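Local atomic coordinates of excinuclease ABC, subunit A. (Deinococcus radiodurans, PDB entry 2VF7), a protein that binds DNA and hydrolyses ATP as a zinc-containing UvrA-family member of the ABC superfamily, probably recognising damaged DNA during excision repair. Residues A736-L741 / T762-A767. The protein carries 1 engineered substitution. Residues are numbered along the deposited sequence; the frame is centred on the assembly and turned at random. Where two conformers were deposited one is given.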
loop_
_atom_site.group_PDB
_atom_site.type_symbol
_atom_site.label_atom_id
_atom_site.label_comp_id
_atom_site.label_asym_id
_atom_site.label_seq_id
_atom_site.Cartn_x
_atom_site.Cartn_y
_atom_site.Cartn_z
ATOM N N ALA A 736 24.609 11.578 15.135
ATOM C CA ALA A 736 24.187 12.991 15.209
ATOM C C ALA A 736 24.535 13.678 16.524
ATOM O O ALA A 736 24.867 14.873 16.536
ATOM C CB ALA A 736 22.713 13.125 14.933
ATOM N N GLN A 737 24.430 12.947 17.629
ATOM C CA GLN A 737 24.799 13.477 18.947
ATOM C C GLN A 737 26.279 13.889 18.996
ATOM O O GLN A 737 26.614 14.975 19.470
ATOM C CB GLN A 737 24.489 12.462 20.060
ATOM C CG GLN A 737 24.737 13.014 21.478
ATOM C CD GLN A 737 23.902 12.342 22.580
ATOM O OE1 GLN A 737 23.236 11.323 22.352
ATOM N NE2 GLN A 737 23.919 12.943 23.782
ATOM N N ARG A 738 27.146 13.012 18.496
ATOM C CA ARG A 738 28.586 13.240 18.470
ATOM C C ARG A 738 29.022 14.358 17.512
ATOM O O ARG A 738 30.039 14.969 17.738
ATOM C CB ARG A 738 29.326 11.937 18.152
ATOM C CG ARG A 738 29.300 10.900 19.271
ATOM C CD ARG A 738 30.065 9.649 18.886
ATOM N NE ARG A 738 29.277 8.717 18.066
ATOM C CZ ARG A 738 29.796 7.752 17.292
ATOM N NH1 ARG A 738 31.119 7.584 17.197
ATOM N NH2 ARG A 738 28.992 6.940 16.612
ATOM N N ILE A 739 28.266 14.609 16.447
ATOM C CA ILE A 739 28.538 15.733 15.530
ATOM C C ILE A 739 28.283 17.067 16.252
ATOM O O ILE A 739 29.080 18.008 16.145
ATOM C CB ILE A 739 27.672 15.643 14.231
ATOM C CG1 ILE A 739 27.854 14.289 13.535
ATOM C CG2 ILE A 739 27.962 16.775 13.256
ATOM C CD1 ILE A 739 27.087 14.159 12.224
ATOM N N LYS A 740 27.176 17.122 16.998
ATOM C CA LYS A 740 26.770 18.306 17.753
ATOM C C LYS A 740 27.763 18.603 18.848
ATOM O O LYS A 740 28.060 19.762 19.126
ATOM C CB LYS A 740 25.403 18.093 18.401
ATOM C CG LYS A 740 24.216 18.084 17.449
ATOM C CD LYS A 740 23.051 17.465 18.176
ATOM C CE LYS A 740 21.981 17.038 17.237
ATOM N NZ LYS A 740 20.946 18.082 17.123
ATOM N N LEU A 741 28.245 17.540 19.489
ATOM C CA LEU A 741 29.273 17.625 20.515
ATOM C C LEU A 741 30.576 18.183 19.967
ATOM O O LEU A 741 31.176 19.046 20.599
ATOM C CB LEU A 741 29.522 16.249 21.128
ATOM C CG LEU A 741 30.371 16.102 22.392
ATOM C CD1 LEU A 741 29.925 17.077 23.480
ATOM C CD2 LEU A 741 30.326 14.653 22.906
ATOM N N THR A 762 24.973 6.527 23.236
ATOM C CA THR A 762 23.932 5.850 22.461
ATOM C C THR A 762 24.548 5.302 21.169
ATOM O O THR A 762 25.249 6.028 20.449
ATOM C CB THR A 762 22.706 6.771 22.166
ATOM O OG1 THR A 762 23.140 8.031 21.625
ATOM C CG2 THR A 762 21.908 7.038 23.451
ATOM N N GLY A 763 24.332 4.013 20.912
ATOM C CA GLY A 763 24.870 3.360 19.722
ATOM C C GLY A 763 26.370 3.181 19.734
ATOM O O GLY A 763 26.986 3.024 18.689
ATOM N N LEU A 764 26.970 3.199 20.921
ATOM C CA LEU A 764 28.409 3.039 21.051
ATOM C C LEU A 764 28.804 1.695 21.642
ATOM O O LEU A 764 28.191 1.204 22.597
ATOM C CB LEU A 764 29.022 4.192 21.863
ATOM C CG LEU A 764 29.748 5.339 21.132
ATOM C CD1 LEU A 764 28.880 5.980 20.088
ATOM C CD2 LEU A 764 30.244 6.395 22.107
ATOM N N HIS A 765 29.841 1.110 21.053
ATOM C CA HIS A 765 30.433 -0.120 21.537
ATOM C C HIS A 765 31.219 0.151 22.844
ATOM O O HIS A 765 31.709 1.266 23.045
ATOM C CB HIS A 765 31.312 -0.695 20.427
ATOM C CG HIS A 765 31.820 -2.071 20.703
ATOM N ND1 HIS A 765 33.046 -2.308 21.288
ATOM C CD2 HIS A 765 31.272 -3.285 20.479
ATOM C CE1 HIS A 765 33.231 -3.608 21.413
ATOM N NE2 HIS A 765 32.168 -4.223 20.930
ATOM N N PRO A 766 31.303 -0.839 23.770
ATOM C CA PRO A 766 32.174 -0.628 24.932
ATOM C C PRO A 766 33.559 -0.055 24.590
ATOM O O PRO A 766 34.102 0.699 25.380
ATOM C CB PRO A 766 32.292 -2.039 25.526
ATOM C CG PRO A 766 30.988 -2.660 25.197
ATOM C CD PRO A 766 30.587 -2.131 23.862
ATOM N N ALA A 767 34.111 -0.414 23.428
ATOM C CA ALA A 767 35.415 0.083 22.995
ATOM C C ALA A 767 35.357 1.536 22.528
ATOM O O ALA A 767 36.338 2.269 22.668
ATOM C CB ALA A 767 35.994 -0.799 21.901
HETATM O O HOH W 1 26.932 8.747 20.118
#
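Arg-738 spreads its guanidinium over one methyl of Leu-764: CD1 lies 3.3 Å above the guanidinium plane, offset toward its rim. NE and CZ of Arg-738 are each 3.4 Å from Leu-764 CD1, so the touch is apolar packing against a flat cationic face. The arginine, deposited in two conformers, reaches this position in the one described through a chain that leaves CB with CG anti to the carbonyl carbon and turns at chi3 (-82°). NE also hydrogen-bonds the carbonyl O of Gly-734, one turn earlier in the helix, which ties down the inner end of the guanidinium. A water lies near both segments, weakly accepting from Arg-738 NE (3.1 Å) and 3.2 Å from Thr-762 O, a possible bridge.

A second, polar touch runs beside the first. Gln-737 sends its CG anti to the backbone N (chi1 -175°) and continues extended, bringing OE1 to 3.4 Å from Thr-762 OG1; the hydroxyl donates in this weak bond, and the two side chains meet at about a right angle. The amide is held more by its other end, since NE2 bonds to the carbonyl of Asp-758. Further along the loop, His-765 is the N-cap of helix 766-781, its ND1 accepting from Ala-767 N at 3.0 Å.

Helix 733-743 starts within the ABC signature motif, which ends at Gln-737, and 762-767 follows the Walker B strand 753-758, at the D-loop position of ABC ATPases. The Arg-738 side chain lies about 7 Å from the nearest bound ADP and about 7 Å from Gly-46, in the Walker A loop of the other cassette, where it touches Ser-45, consistent with a signature facing that cassette's nucleotide. The contact thus joins helix 733-743 to the loop between strand 753-758 and helix 766-781, where Leu-772 packs against both Leu-741 and Leu-764.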